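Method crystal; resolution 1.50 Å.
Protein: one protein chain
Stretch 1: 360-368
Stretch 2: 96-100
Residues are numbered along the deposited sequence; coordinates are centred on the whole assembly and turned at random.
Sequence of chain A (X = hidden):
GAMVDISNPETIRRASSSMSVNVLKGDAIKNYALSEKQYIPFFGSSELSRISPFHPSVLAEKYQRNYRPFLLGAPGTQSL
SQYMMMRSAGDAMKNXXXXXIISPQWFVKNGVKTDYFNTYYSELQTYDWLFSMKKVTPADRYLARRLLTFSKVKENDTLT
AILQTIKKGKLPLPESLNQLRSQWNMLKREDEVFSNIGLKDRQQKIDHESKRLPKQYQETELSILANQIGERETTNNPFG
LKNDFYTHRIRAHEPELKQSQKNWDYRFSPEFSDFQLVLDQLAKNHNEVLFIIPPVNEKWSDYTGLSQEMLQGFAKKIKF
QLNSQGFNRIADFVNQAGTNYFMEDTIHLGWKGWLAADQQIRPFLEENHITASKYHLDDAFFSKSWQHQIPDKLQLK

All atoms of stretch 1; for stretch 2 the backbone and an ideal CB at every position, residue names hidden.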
ATOM      1  N   GLN A 360     -12.275   2.604 -11.977  1.00 11.63           N
ATOM      2  CA  GLN A 360     -12.642   3.297 -10.755  1.00 13.60           C
ATOM      3  C   GLN A 360     -11.658   4.395 -10.401  1.00 10.83           C
ATOM      4  O   GLN A 360     -12.079   5.416  -9.858  1.00 12.30           O
ATOM      5  CB  GLN A 360     -12.838   2.293  -9.613  1.00 13.05           C
ATOM      6  CG  GLN A 360     -14.003   1.328  -9.955  1.00 15.33           C
ATOM      7  CD  GLN A 360     -14.321   0.333  -8.867  1.00 22.16           C
ATOM      8  OE1 GLN A 360     -14.533   0.699  -7.705  1.00 25.99           O
ATOM      9  NE2 GLN A 360     -14.372  -0.945  -9.240  1.00 26.96           N
ATOM     10  N   ILE A 361     -10.375   4.243 -10.746  1.00 11.42           N
ATOM     11  CA  ILE A 361      -9.406   5.304 -10.474  1.00 11.56           C
ATOM     12  C   ILE A 361      -9.736   6.550 -11.284  1.00 11.59           C
ATOM     13  O   ILE A 361      -9.726   7.671 -10.760  1.00 11.37           O
ATOM     14  CB  ILE A 361      -7.969   4.835 -10.781  1.00 10.28           C
ATOM     15  CG1 ILE A 361      -7.500   3.787  -9.771  1.00 13.16           C
ATOM     16  CG2 ILE A 361      -7.015   6.048 -10.885  1.00 13.40           C
ATOM     17  CD1 ILE A 361      -6.274   2.992 -10.271  1.00 13.55           C
ATOM     18  N   ARG A 362      -9.991   6.375 -12.584  1.00 10.25           N
ATOM     19  CA  ARG A 362     -10.177   7.510 -13.479  1.00 11.67           C
ATOM     20  C   ARG A 362     -11.349   8.387 -13.069  1.00 10.12           C
ATOM     21  O   ARG A 362     -11.141   9.599 -12.875  1.00 12.82           O
ATOM     22  CB  ARG A 362     -10.312   7.022 -14.935  1.00 13.28           C
ATOM     23  CG  ARG A 362     -10.337   8.143 -15.990  1.00 17.14           C
ATOM     24  CD  ARG A 362     -10.830   7.638 -17.349  1.00 20.36           C
ATOM     25  NE  ARG A 362     -12.156   7.039 -17.230  1.00 23.38           N
ATOM     26  CZ  ARG A 362     -13.278   7.720 -17.009  1.00 31.67           C
ATOM     27  NH1 ARG A 362     -13.251   9.044 -16.884  1.00 34.39           N
ATOM     28  NH2 ARG A 362     -14.431   7.073 -16.912  1.00 34.47           N
ATOM     29  N   PRO A 363     -12.572   7.887 -12.891  1.00  9.53           N
ATOM     30  CA  PRO A 363     -13.658   8.808 -12.519  1.00 12.29           C
ATOM     31  C   PRO A 363     -13.476   9.447 -11.144  1.00 12.81           C
ATOM     32  O   PRO A 363     -13.936  10.578 -10.928  1.00 13.57           O
ATOM     33  CB  PRO A 363     -14.910   7.934 -12.604  1.00 13.07           C
ATOM     34  CG  PRO A 363     -14.399   6.538 -12.370  1.00 13.50           C
ATOM     35  CD  PRO A 363     -13.052   6.498 -13.038  1.00 12.60           C
ATOM     36  N   PHE A 364     -12.794   8.766 -10.217  1.00 10.54           N
ATOM     37  CA  PHE A 364     -12.476   9.341  -8.911  1.00 12.48           C
ATOM     38  C   PHE A 364     -11.550  10.537  -9.060  1.00 12.17           C
ATOM     39  O   PHE A 364     -11.880  11.650  -8.644  1.00 13.36           O
ATOM     40  CB  PHE A 364     -11.822   8.256  -8.044  1.00  9.30           C
ATOM     41  CG  PHE A 364     -11.347   8.712  -6.679  1.00 10.77           C
ATOM     42  CD1 PHE A 364     -12.148   9.476  -5.849  1.00 11.17           C
ATOM     43  CD2 PHE A 364     -10.098   8.321  -6.216  1.00 10.39           C
ATOM     44  CE1 PHE A 364     -11.696   9.874  -4.570  1.00  9.59           C
ATOM     45  CE2 PHE A 364      -9.656   8.673  -4.959  1.00 10.74           C
ATOM     46  CZ  PHE A 364     -10.449   9.476  -4.133  1.00 11.46           C
ATOM     47  N   LEU A 365     -10.378  10.320  -9.659  1.00  9.59           N
ATOM     48  CA  LEU A 365      -9.363  11.363  -9.735  1.00 10.71           C
ATOM     49  C   LEU A 365      -9.736  12.468 -10.728  1.00 13.80           C
ATOM     50  O   LEU A 365      -9.297  13.613 -10.562  1.00 19.62           O
ATOM     51  CB  LEU A 365      -8.000  10.740 -10.073  1.00 11.76           C
ATOM     52  CG  LEU A 365      -7.441   9.740  -9.053  1.00 11.42           C
ATOM     53  CD1 LEU A 365      -6.008   9.299  -9.404  1.00 11.44           C
ATOM     54  CD2 LEU A 365      -7.460  10.347  -7.660  1.00 12.37           C
ATOM     55  N   GLU A 366     -10.526  12.165 -11.762  1.00 11.29           N
ATOM     56  CA  GLU A 366     -10.972  13.183 -12.720  1.00 11.13           C
ATOM     57  C   GLU A 366     -12.298  13.830 -12.328  1.00 18.17           C
ATOM     58  O   GLU A 366     -12.779  14.715 -13.048  1.00 16.90           O
ATOM     59  CB  GLU A 366     -11.087  12.596 -14.135  1.00 14.27           C
ATOM     60  CG  GLU A 366      -9.755  12.106 -14.690  1.00 17.70           C
ATOM     61  CD  GLU A 366      -9.785  11.847 -16.195  1.00 32.37           C
ATOM     62  OE1 GLU A 366      -8.744  12.056 -16.858  1.00 39.04           O
ATOM     63  OE2 GLU A 366     -10.852  11.451 -16.716  1.00 32.49           O
ATOM     64  N   GLU A 367     -12.892  13.398 -11.212  1.00 15.14           N
ATOM     65  CA  GLU A 367     -14.127  13.978 -10.674  1.00 15.56           C
ATOM     66  C   GLU A 367     -15.301  13.927 -11.657  1.00 14.12           C
ATOM     67  O   GLU A 367     -16.116  14.845 -11.730  1.00 16.82           O
ATOM     68  CB  GLU A 367     -13.870  15.377 -10.092  1.00 17.42           C
ATOM     69  CG  GLU A 367     -12.799  15.342  -8.992  1.00 15.91           C
ATOM     70  CD  GLU A 367     -12.832  16.548  -8.064  1.00 37.37           C
ATOM     71  OE1 GLU A 367     -13.885  17.213  -7.964  1.00 40.36           O
ATOM     72  OE2 GLU A 367     -11.794  16.827  -7.428  1.00 50.16           O
ATOM     73  N   ASN A 368     -15.436  12.815 -12.384  1.00 11.82           N
ATOM     74  CA  ASN A 368     -16.658  12.611 -13.158  1.00 13.60           C
ATOM     75  C   ASN A 368     -17.870  12.625 -12.240  1.00 14.96           C
ATOM     76  O   ASN A 368     -18.925  13.169 -12.590  1.00 16.19           O
ATOM     77  CB  ASN A 368     -16.588  11.288 -13.915  1.00 15.94           C
ATOM     78  CG  ASN A 368     -15.599  11.326 -15.041  1.00 20.21           C
ATOM     79  OD1 ASN A 368     -14.392  11.320 -14.820  1.00 22.57           O
ATOM     80  ND2 ASN A 368     -16.104  11.368 -16.265  1.00 31.17           N
ATOM     81  N   UNK A  96      -5.964  15.533   0.329  1.00 14.85           N
ATOM     82  CA  UNK A  96      -5.667  14.908  -0.949  1.00 12.25           C
ATOM     83  C   UNK A  96      -6.518  13.664  -1.199  1.00 11.73           C
ATOM     84  O   UNK A  96      -6.941  12.953  -0.280  1.00 12.40           O
ATOM     85  CB  UNK A  96      -4.183  14.544  -1.015  1.00 12.25           C
ATOM     86  N   UNK A  97      -6.763  13.405  -2.474  1.00  9.56           N
ATOM     87  CA  UNK A  97      -7.207  12.082  -2.885  1.00  9.28           C
ATOM     88  C   UNK A  97      -6.053  11.088  -2.822  1.00 11.36           C
ATOM     89  O   UNK A  97      -4.890  11.429  -3.063  1.00 11.31           O
ATOM     90  CB  UNK A  97      -7.795  12.128  -4.297  1.00  9.28           C
ATOM     91  N   UNK A  98      -6.407   9.839  -2.490  1.00 10.33           N
ATOM     92  CA  UNK A  98      -5.465   8.750  -2.246  1.00 11.20           C
ATOM     93  C   UNK A  98      -5.979   7.481  -2.914  1.00  9.63           C
ATOM     94  O   UNK A  98      -7.178   7.192  -2.881  1.00 10.13           O
ATOM     95  CB  UNK A  98      -5.259   8.527  -0.746  1.00 11.20           C
ATOM     96  N   UNK A  99      -5.069   6.711  -3.502  1.00 10.33           N
ATOM     97  CA  UNK A  99      -5.353   5.359  -3.965  1.00 11.76           C
ATOM     98  C   UNK A  99      -4.503   4.429  -3.121  1.00 11.77           C
ATOM     99  O   UNK A  99      -3.300   4.657  -2.960  1.00 10.96           O
ATOM    100  CB  UNK A  99      -5.067   5.189  -5.458  1.00 11.76           C
ATOM    101  N   UNK A 100      -5.126   3.397  -2.568  1.00 10.66           N
ATOM    102  CA  UNK A 100      -4.446   2.479  -1.662  1.00  7.85           C
ATOM    103  C   UNK A 100      -4.776   1.055  -2.085  1.00  8.90           C
ATOM    104  O   UNK A 100      -5.942   0.657  -2.051  1.00  9.55           O
ATOM    105  CB  UNK A 100      -4.851   2.729  -0.208  1.00  7.85           C
TER

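Stretch 2 runs nearly antiparallel to the helix of residues 360-365, at 168° between their N-to-C directions, with the axes 10.1 Å apart at their closest. Positions 97 to 100 form a strand, so successive CA-to-CB bonds should alternate between facing the helix and turning from it.

Position 96 precedes the strand, with extended backbone angles (-75°/151°). Nothing of stretch 1 lies within 5.5 Å of its ideal CB, so stretch 1 sets no preference and many side chains, polar ones included, would suit. The deposited residue is Lys 96; its side chain makes no contact with stretch 1, and its NZ is hydrogen-bonded elsewhere in the structure.

Position 97 is the most informative. Its CA lies 7.2 Å from the CA of Leu 365, and its CA-to-CB bond points toward the helix. The ideal CB is 3.8 Å from both Phe 364 CZ and Leu 365 CD2, so the first carbons of any side chain must run along apolar surface. Farther out, the helix ends: Glu 367 leaves helical geometry with positive phi in a Schellman motif, and its CA-to-CB bond points sideways, but the end of its side chain, a carboxylate, comes nearer the strand. A medium-sized apolar residue could use the near part of this site, but a long aliphatic chain with a positive end, lysine or arginine, would answer both parts. The deposited residue is Lys 97. Its CB packs 3.8 Å from Leu 365 CD2, and its CD lies over one face of the Phe 364 ring, 4.0 Å from the centroid and 20° off the normal, a CH-pi contact. With chi1 m and chi2 and chi3 both t, the chain stays extended across the ring; chi4 then turns to p. At its end, Lys 97 NZ donates a hydrogen bond to Glu 367 OE2 at 2.8 Å, within a salt bridge. This one side chain thus joins the apolar flank of the helix to the charged residue just beyond it.

At position 98 the CA-to-CB bond points away, and the ideal CB has no atom of stretch 1 within 5.5 Å. The backbone (-137°/141°) is well suited to a beta-branched residue, but others would fit equally well as far as stretch 1 is concerned. The residue is Val 98, whose contact is through its backbone: Val 98 O lies at the edge of the Phe 364 ring, near its plane and 3.6 Å from CE2.

Position 99 again faces the helix. Ile 361 CG1 is 5.1 Å from its ideal CB, and Leu 365 offers further hydrocarbon, leaving space for a modest apolar side chain such as valine, isoleucine or leucine. Val 99 is deposited, with chi1 t; its CG1 lies 4.4 Å from Ile 361 CG1 and its CG2 4.4 Å from Leu 365 CD1, so the side chain packs loosely against both residues.

Position 100 is out of reach of stretch 1, which therefore leaves its identity unconstrained. It is Phe 100, with chi1 t and no contact here.

Stretch 2 96-100: KKVVF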
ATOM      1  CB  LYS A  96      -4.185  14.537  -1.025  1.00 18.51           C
ATOM      2  CG  LYS A  96      -3.256  15.752  -1.065  1.00 24.00           C
ATOM      3  CD  LYS A  96      -1.808  15.370  -1.319  1.00 26.38           C
ATOM      4  CE  LYS A  96      -1.564  15.011  -2.779  1.00 17.41           C
ATOM      5  NZ  LYS A  96      -1.398  16.146  -3.739  1.00 15.89           N
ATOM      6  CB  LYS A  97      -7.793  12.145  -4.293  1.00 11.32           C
ATOM      7  CG  LYS A  97      -9.135  12.881  -4.342  1.00 12.36           C
ATOM      8  CD  LYS A  97      -9.697  12.837  -5.742  1.00 14.99           C
ATOM      9  CE  LYS A  97     -11.037  13.508  -5.840  1.00 15.68           C
ATOM     10  NZ  LYS A  97     -10.889  14.956  -5.555  1.00 18.47           N
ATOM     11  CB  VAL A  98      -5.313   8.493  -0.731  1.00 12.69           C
ATOM     12  CG1 VAL A  98      -4.349   7.347  -0.465  1.00 11.09           C
ATOM     13  CG2 VAL A  98      -4.877   9.775  -0.011  1.00 10.87           C
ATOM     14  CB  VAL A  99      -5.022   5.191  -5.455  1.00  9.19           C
ATOM     15  CG1 VAL A  99      -5.306   3.770  -5.962  1.00 11.33           C
ATOM     16  CG2 VAL A  99      -5.826   6.141  -6.277  1.00 11.14           C
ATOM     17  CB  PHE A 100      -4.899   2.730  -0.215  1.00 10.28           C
ATOM     18  CG  PHE A 100      -4.056   2.042   0.840  1.00 10.01           C
ATOM     19  CD1 PHE A 100      -4.117   0.680   0.998  1.00 10.92           C
ATOM     20  CD2 PHE A 100      -3.207   2.769   1.682  1.00 11.26           C
ATOM     21  CE1 PHE A 100      -3.354   0.049   1.975  1.00 12.40           C
ATOM     22  CE2 PHE A 100      -2.437   2.135   2.652  1.00 11.53           C
ATOM     23  CZ  PHE A 100      -2.514   0.783   2.794  1.00 13.75           C
TER
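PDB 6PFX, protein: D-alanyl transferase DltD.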